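Local coordinates for protein TetR-like transcriptional regulator (PDB 3F1B) that probably binds cis-regulatory DNA and regulates transcription, as TetR-family proteins do through a helix-turn-helix motif, at residues S28-F32 and H33-M37; I46-P49 and M50-Y54. All coordinates share one frame; numbering follows the deposited sequence.

Interaction 1. Residues S28-F32 and H33-M37; sequences SDRGF and HETSM. With SO4 (sulfate ion), chain C.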
ATOM      1  N   SER A  28       5.641  -9.374  10.915  1.00 60.37           N
ATOM      2  CA  SER A  28       6.414  -8.756   9.827  1.00 61.36           C
ATOM      3  C   SER A  28       7.194  -9.818   9.052  1.00 61.79           C
ATOM      4  O   SER A  28       7.278  -9.759   7.837  1.00 61.96           O
ATOM      5  CB  SER A  28       7.333  -7.626  10.317  1.00 60.94           C
ATOM      6  OG  SER A  28       8.426  -8.140  11.055  1.00 62.99           O
ATOM      7  N   ASP A  29       7.746 -10.795   9.760  1.00 62.44           N
ATOM      8  CA  ASP A  29       8.418 -11.910   9.124  1.00 62.17           C
ATOM      9  C   ASP A  29       7.508 -12.656   8.140  1.00 61.61           C
ATOM     10  O   ASP A  29       7.884 -12.882   6.998  1.00 61.97           O
ATOM     11  CB  ASP A  29       8.948 -12.868  10.195  1.00 62.61           C
ATOM     12  CG  ASP A  29      10.116 -13.732   9.698  1.00 65.50           C
ATOM     13  OD1 ASP A  29      10.729 -13.387   8.661  1.00 67.11           O
ATOM     14  OD2 ASP A  29      10.437 -14.758  10.350  1.00 68.13           O
ATOM     15  N   ARG A  30       6.301 -13.000   8.569  1.00 61.56           N
ATOM     16  CA  ARG A  30       5.495 -14.009   7.867  1.00 61.04           C
ATOM     17  C   ARG A  30       4.156 -13.511   7.351  1.00 60.44           C
ATOM     18  O   ARG A  30       3.494 -14.209   6.579  1.00 60.88           O
ATOM     19  CB  ARG A  30       5.211 -15.192   8.791  1.00 61.01           C
ATOM     20  CG  ARG A  30       6.428 -15.762   9.493  1.00 62.50           C
ATOM     21  CD  ARG A  30       6.330 -17.302   9.622  1.00 65.03           C
ATOM     22  NE  ARG A  30       5.173 -17.756  10.406  1.00 66.15           N
ATOM     23  CZ  ARG A  30       5.233 -18.582  11.453  1.00 66.97           C
ATOM     24  NH1 ARG A  30       6.399 -19.072  11.863  1.00 68.12           N
ATOM     25  NH2 ARG A  30       4.119 -18.936  12.088  1.00 66.93           N
ATOM     26  N   GLY A  31       3.731 -12.339   7.798  1.00 59.01           N
ATOM     27  CA  GLY A  31       2.401 -11.860   7.474  1.00 58.30           C
ATOM     28  C   GLY A  31       1.344 -12.461   8.370  1.00 57.94           C
ATOM     29  O   GLY A  31       1.571 -13.518   8.967  1.00 58.30           O
ATOM     30  N   PHE A  32       0.182 -11.803   8.428  1.00 57.66           N
ATOM     31  CA  PHE A  32      -0.897 -12.145   9.361  1.00 58.55           C
ATOM     32  C   PHE A  32      -1.392 -13.582   9.281  1.00 60.07           C
ATOM     33  O   PHE A  32      -1.461 -14.256  10.305  1.00 60.50           O
ATOM     34  CB  PHE A  32      -2.099 -11.191   9.248  1.00 57.63           C
ATOM     35  CG  PHE A  32      -3.278 -11.593  10.121  1.00 57.21           C
ATOM     36  CD1 PHE A  32      -3.397 -11.109  11.421  1.00 55.11           C
ATOM     37  CD2 PHE A  32      -4.262 -12.470   9.645  1.00 57.21           C
ATOM     38  CE1 PHE A  32      -4.464 -11.473  12.241  1.00 54.47           C
ATOM     39  CE2 PHE A  32      -5.335 -12.847  10.461  1.00 57.94           C
ATOM     40  CZ  PHE A  32      -5.423 -12.347  11.779  1.00 56.95           C
ATOM     41  N   HIS A  33      -1.772 -14.035   8.081  1.00 61.80           N
ATOM     42  CA  HIS A  33      -2.371 -15.360   7.923  1.00 63.11           C
ATOM     43  C   HIS A  33      -1.364 -16.501   8.262  1.00 63.68           C
ATOM     44  O   HIS A  33      -1.748 -17.492   8.901  1.00 64.36           O
ATOM     45  CB  HIS A  33      -2.975 -15.501   6.515  1.00 63.39           C
ATOM     46  CG  HIS A  33      -4.272 -16.259   6.469  1.00 63.88           C
ATOM     47  ND1 HIS A  33      -4.372 -17.560   6.012  1.00 63.81           N
ATOM     48  CD2 HIS A  33      -5.530 -15.881   6.789  1.00 63.71           C
ATOM     49  CE1 HIS A  33      -5.631 -17.956   6.078  1.00 62.93           C
ATOM     50  NE2 HIS A  33      -6.355 -16.955   6.543  0.50 63.70           N
ATOM     51  N   GLU A  34      -0.092 -16.340   7.862  1.00 63.86           N
ATOM     52  CA  GLU A  34       0.951 -17.370   8.041  1.00 63.64           C
ATOM     53  C   GLU A  34       1.704 -17.247   9.371  1.00 63.68           C
ATOM     54  O   GLU A  34       2.570 -18.071   9.672  1.00 63.75           O
ATOM     55  CB  GLU A  34       1.935 -17.374   6.864  1.00 63.84           C
ATOM     56  CG  GLU A  34       2.603 -18.740   6.556  1.00 65.27           C
ATOM     57  CD  GLU A  34       1.742 -19.675   5.687  1.00 66.33           C
ATOM     58  OE1 GLU A  34       2.294 -20.615   5.061  1.00 68.26           O
ATOM     59  OE2 GLU A  34       0.509 -19.479   5.623  1.00 67.10           O
ATOM     60  N   THR A  35       1.380 -16.218  10.152  1.00 63.04           N
ATOM     61  CA  THR A  35       1.815 -16.144  11.545  1.00 62.89           C
ATOM     62  C   THR A  35       0.880 -16.980  12.431  1.00 62.13           C
ATOM     63  O   THR A  35      -0.324 -16.975  12.220  1.00 62.10           O
ATOM     64  CB  THR A  35       1.888 -14.677  12.039  1.00 62.90           C
ATOM     65  OG1 THR A  35       3.154 -14.121  11.653  1.00 64.55           O
ATOM     66  CG2 THR A  35       1.752 -14.586  13.549  1.00 62.70           C
ATOM     67  N   SER A  36       1.432 -17.696  13.404  1.00 60.93           N
ATOM     68  CA  SER A  36       0.616 -18.501  14.300  1.00 60.52           C
ATOM     69  C   SER A  36       0.887 -18.102  15.722  1.00 59.87           C
ATOM     70  O   SER A  36       1.940 -17.545  16.032  1.00 59.40           O
ATOM     71  CB  SER A  36       0.938 -19.988  14.130  1.00 60.99           C
ATOM     72  OG  SER A  36       2.297 -20.281  14.456  1.00 62.04           O
HETATM   73  N   MSE A  37      -0.068 -18.389  16.592  1.00 59.71           N
HETATM   74  CA  MSE A  37       0.116 -18.155  18.029  1.00 59.38           C
HETATM   75  C   MSE A  37       1.285 -18.997  18.537  1.00 58.70           C
HETATM   76  O   MSE A  37       2.049 -18.570  19.395  1.00 58.29           O
HETATM   77  CB  MSE A  37      -1.185 -18.432  18.774  1.00 59.10           C
HETATM   78  CG  MSE A  37      -2.259 -17.414  18.440  1.00 61.11           C
HETATM   79 SE   MSE A  37      -1.733 -15.634  19.026  0.65 64.27          SE
HETATM   80  CE  MSE A  37      -2.698 -15.668  20.701  1.00 63.12           C
TER
HETATM   81  S   SO4 C 203      -2.125 -21.109  16.199  0.50 81.76           S
HETATM   82  O1  SO4 C 203      -0.712 -21.313  16.498  0.50 79.98           O
HETATM   83  O2  SO4 C 203      -2.844 -21.423  17.439  0.50 81.06           O
HETATM   84  O3  SO4 C 203      -2.379 -19.730  15.767  0.50 80.87           O
HETATM   85  O4  SO4 C 203      -2.555 -22.012  15.135  0.50 80.24           O

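Interaction 2. Residues I46-P49 and M50-Y54; sequences ISKP and MLYLY. With SO4 (sulfate ion), chain C.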
ATOM      1  N   ILE A  46       7.578 -17.640  25.894  1.00 60.96           N
ATOM      2  CA  ILE A  46       6.564 -17.789  26.906  1.00 60.35           C
ATOM      3  C   ILE A  46       5.711 -18.991  26.499  1.00 60.08           C
ATOM      4  O   ILE A  46       5.846 -19.509  25.382  1.00 60.83           O
ATOM      5  CB  ILE A  46       5.786 -16.453  27.066  1.00 60.70           C
ATOM      6  CG1 ILE A  46       5.642 -16.116  28.539  1.00 60.85           C
ATOM      7  CG2 ILE A  46       4.460 -16.419  26.293  1.00 60.27           C
ATOM      8  CD1 ILE A  46       6.968 -15.950  29.242  1.00 61.90           C
ATOM      9  N   SER A  47       4.871 -19.473  27.397  1.00 58.94           N
ATOM     10  CA  SER A  47       4.044 -20.611  27.064  1.00 58.02           C
ATOM     11  C   SER A  47       2.868 -20.131  26.175  1.00 57.73           C
ATOM     12  O   SER A  47       2.495 -18.951  26.215  1.00 57.36           O
ATOM     13  CB  SER A  47       3.537 -21.288  28.339  1.00 57.51           C
ATOM     14  OG  SER A  47       2.136 -21.257  28.351  1.00 56.06           O
ATOM     15  N   LYS A  48       2.318 -21.041  25.368  1.00 56.93           N
ATOM     16  CA  LYS A  48       1.185 -20.743  24.498  1.00 56.60           C
ATOM     17  C   LYS A  48      -0.092 -20.457  25.341  1.00 56.30           C
ATOM     18  O   LYS A  48      -0.768 -19.446  25.110  1.00 55.95           O
ATOM     19  CB  LYS A  48       0.977 -21.873  23.495  1.00 56.49           C
ATOM     20  CG  LYS A  48       0.127 -21.529  22.303  1.00 59.03           C
ATOM     21  CD  LYS A  48       0.185 -22.669  21.257  1.00 64.73           C
ATOM     22  CE  LYS A  48      -0.737 -22.420  20.020  1.00 66.82           C
ATOM     23  NZ  LYS A  48      -1.196 -23.724  19.376  1.00 65.68           N
ATOM     24  N   PRO A  49      -0.404 -21.328  26.331  1.00 55.36           N
ATOM     25  CA  PRO A  49      -1.459 -20.998  27.283  1.00 55.18           C
ATOM     26  C   PRO A  49      -1.315 -19.590  27.882  1.00 55.11           C
ATOM     27  O   PRO A  49      -2.333 -18.897  28.049  1.00 54.82           O
ATOM     28  CB  PRO A  49      -1.304 -22.068  28.385  1.00 54.73           C
ATOM     29  CG  PRO A  49      -0.629 -23.232  27.732  1.00 54.85           C
ATOM     30  CD  PRO A  49       0.041 -22.733  26.456  1.00 55.63           C
HETATM   31  N   MSE A  50      -0.082 -19.192  28.208  1.00 54.77           N
HETATM   32  CA  MSE A  50       0.217 -17.859  28.716  1.00 55.73           C
HETATM   33  C   MSE A  50      -0.256 -16.769  27.784  1.00 55.20           C
HETATM   34  O   MSE A  50      -1.019 -15.886  28.198  1.00 55.15           O
HETATM   35  CB  MSE A  50       1.707 -17.695  28.905  1.00 57.06           C
HETATM   36  CG  MSE A  50       2.160 -17.836  30.324  1.00 65.36           C
HETATM   37 SE   MSE A  50       1.598 -16.216  31.252  0.80 82.81          SE
HETATM   38  CE  MSE A  50       2.940 -15.003  30.472  1.00 77.93           C
ATOM     39  N   LEU A  51       0.201 -16.833  26.529  1.00 53.80           N
ATOM     40  CA  LEU A  51      -0.201 -15.885  25.493  1.00 53.22           C
ATOM     41  C   LEU A  51      -1.739 -15.682  25.444  1.00 52.70           C
ATOM     42  O   LEU A  51      -2.235 -14.553  25.435  1.00 51.54           O
ATOM     43  CB  LEU A  51       0.298 -16.384  24.133  1.00 52.92           C
ATOM     44  CG  LEU A  51       1.128 -15.513  23.207  1.00 52.86           C
ATOM     45  CD1 LEU A  51       0.897 -15.945  21.792  1.00 52.96           C
ATOM     46  CD2 LEU A  51       0.869 -14.048  23.329  1.00 50.65           C
ATOM     47  N   TYR A  52      -2.485 -16.782  25.418  1.00 52.32           N
ATOM     48  CA  TYR A  52      -3.949 -16.703  25.341  1.00 52.45           C
ATOM     49  C   TYR A  52      -4.596 -16.061  26.549  1.00 52.04           C
ATOM     50  O   TYR A  52      -5.687 -15.491  26.436  1.00 52.21           O
ATOM     51  CB  TYR A  52      -4.545 -18.085  25.126  1.00 52.50           C
ATOM     52  CG  TYR A  52      -4.466 -18.517  23.706  1.00 54.52           C
ATOM     53  CD1 TYR A  52      -3.400 -19.249  23.260  1.00 57.82           C
ATOM     54  CD2 TYR A  52      -5.447 -18.157  22.800  1.00 58.28           C
ATOM     55  CE1 TYR A  52      -3.310 -19.625  21.936  1.00 62.51           C
ATOM     56  CE2 TYR A  52      -5.383 -18.535  21.472  1.00 60.70           C
ATOM     57  CZ  TYR A  52      -4.315 -19.278  21.041  1.00 62.86           C
ATOM     58  OH  TYR A  52      -4.223 -19.681  19.717  1.00 65.82           O
ATOM     59  N   LEU A  53      -3.944 -16.163  27.706  1.00 51.43           N
ATOM     60  CA  LEU A  53      -4.423 -15.443  28.893  1.00 51.85           C
ATOM     61  C   LEU A  53      -4.222 -13.913  28.786  1.00 52.00           C
ATOM     62  O   LEU A  53      -4.789 -13.172  29.572  1.00 51.57           O
ATOM     63  CB  LEU A  53      -3.837 -16.009  30.222  1.00 51.66           C
ATOM     64  CG  LEU A  53      -4.118 -17.457  30.643  1.00 49.79           C
ATOM     65  CD1 LEU A  53      -3.343 -17.810  31.868  1.00 49.26           C
ATOM     66  CD2 LEU A  53      -5.594 -17.663  30.891  1.00 50.05           C
ATOM     67  N   TYR A  54      -3.420 -13.455  27.824  1.00 52.67           N
ATOM     68  CA  TYR A  54      -3.262 -12.023  27.590  1.00 54.10           C
ATOM     69  C   TYR A  54      -4.009 -11.640  26.346  1.00 55.60           C
ATOM     70  O   TYR A  54      -4.659 -10.591  26.323  1.00 56.50           O
ATOM     71  CB  TYR A  54      -1.795 -11.558  27.485  1.00 53.40           C
ATOM     72  CG  TYR A  54      -1.087 -11.577  28.794  1.00 53.86           C
ATOM     73  CD1 TYR A  54      -0.962 -10.423  29.580  1.00 54.03           C
ATOM     74  CD2 TYR A  54      -0.571 -12.785  29.296  1.00 56.89           C
ATOM     75  CE1 TYR A  54      -0.308 -10.479  30.848  1.00 53.76           C
ATOM     76  CE2 TYR A  54       0.066 -12.865  30.556  1.00 55.16           C
ATOM     77  CZ  TYR A  54       0.210 -11.725  31.316  1.00 55.30           C
ATOM     78  OH  TYR A  54       0.865 -11.872  32.527  1.00 56.06           O
TER
HETATM   79  S   SO4 C 203      -2.125 -21.109  16.199  0.50 81.76           S
HETATM   80  O1  SO4 C 203      -0.712 -21.313  16.498  0.50 79.98           O
HETATM   81  O2  SO4 C 203      -2.844 -21.423  17.439  0.50 81.06           O
HETATM   82  O3  SO4 C 203      -2.379 -19.730  15.767  0.50 80.87           O
HETATM   83  O4  SO4 C 203      -2.555 -22.012  15.135  0.50 80.24           O

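Interaction 1. Residues S28-F32 and H33-M37
Arg30 folds its side chain back over the turn that follows its helix and grips the carbonyl oxygen of Glu34. NE donates to Glu34 O at 2.7 Å, with an N-H...O angle of 140°. The donor stands above the carbonyl plane, 37° out of it. NH2 of Arg30 adds a weak second bond to the same oxygen, and another weak one to Ser36 OG at 3.3 Å. Bends at chi2 and chi3 bring the guanidinium round to this oxygen. Ser36 OG has its stronger partner in Ala39 N, as N-cap of helix 37-43.

The tight part lies at Gly31 and Thr35. Gly31 has positive phi, and a CB at these backbone angles would collide with the carbonyl oxygen of Arg30. Gly31 O takes weak bonds from Thr35 N (3.0 Å) and Thr35 OG1 (3.2 Å). Thr35 is buried, and its side chain also packs on Val26, Phe27 and Ile40. The loose side holds His33 and Glu34. Both are exposed, and the Glu34 carboxylate stays 6.7 Å from Arg30 NE, measured to OE1. His33 still meets His33 and Phe32 of the second subunit, while Phe32 packs edge-to-face on Phe62 of its own chain.

At the far end the backbone N of selenomethionine Met37 gives a nearly straight bond to sulfate O3 (2.8 Å, 170°). The sulfate is probably from the crystallisation liquor. A glycine with positive phi just after the helix, a short turn and a serine N-cap together form the entry to the helix-turn-helix of a TetR-family DNA-binding domain.

Interaction 2. Residues I46-P49 and M50-Y54
This is a local contact within the first turns of helix 48-54, the second helix of the predicted helix-turn-helix motif. Ser47 is the N-cap. Its OG accepts from Met50 N at 3.0 Å, with an N-H...O angle of 166°. Backbone bonds follow from Leu51 N to Ser47 O and from Tyr52 N to Lys48 O.

On one flank Ile46 CG1 touches the methyl CE of selenomethionine Met50 at 3.5 Å. Bends at chi2 and chi3 of Met50 (-73° and -74°) bring that methyl back to Ile46. On another flank Lys48 and Tyr52 run side by side and point the same way. Lys48 CG lies at the edge of the tyrosine ring, 3.9 Å from CE1. Both polar ends reach sulfate O2 through weak bonds, from Tyr52 OH at 3.2 Å and from Lys48 NZ at 3.4 Å. The main partner of Lys48 NZ is Asp38, in a salt bridge. With an alanine in place of this tyrosine, the sulfate would probably lose a hydroxyl partner and the Lys48 chain its ring-edge neighbour.

Leu51 is buried against Met37 and Ile40 of helix 37-43, whereas Ile46 and Met50 rest on Met19 of helix 12-30.

From the N terminus, helix 12-30 runs into interaction 1, which closes the short turn between that helix and helix 37-43. Helix 37-43 and the turn after it come next. Interaction 2 then opens helix 48-54. The two are in series, so neither nests in nor crosses the other, and their centres lie about 17 Å apart. They meet where residue 37 packs on the later helix: Met37 CG is 3.3 Å from Tyr52 OH. One sulfate touches both contacts, with Asp38 N as a further donor. Together they tie three helices into the predicted DNA-binding domain.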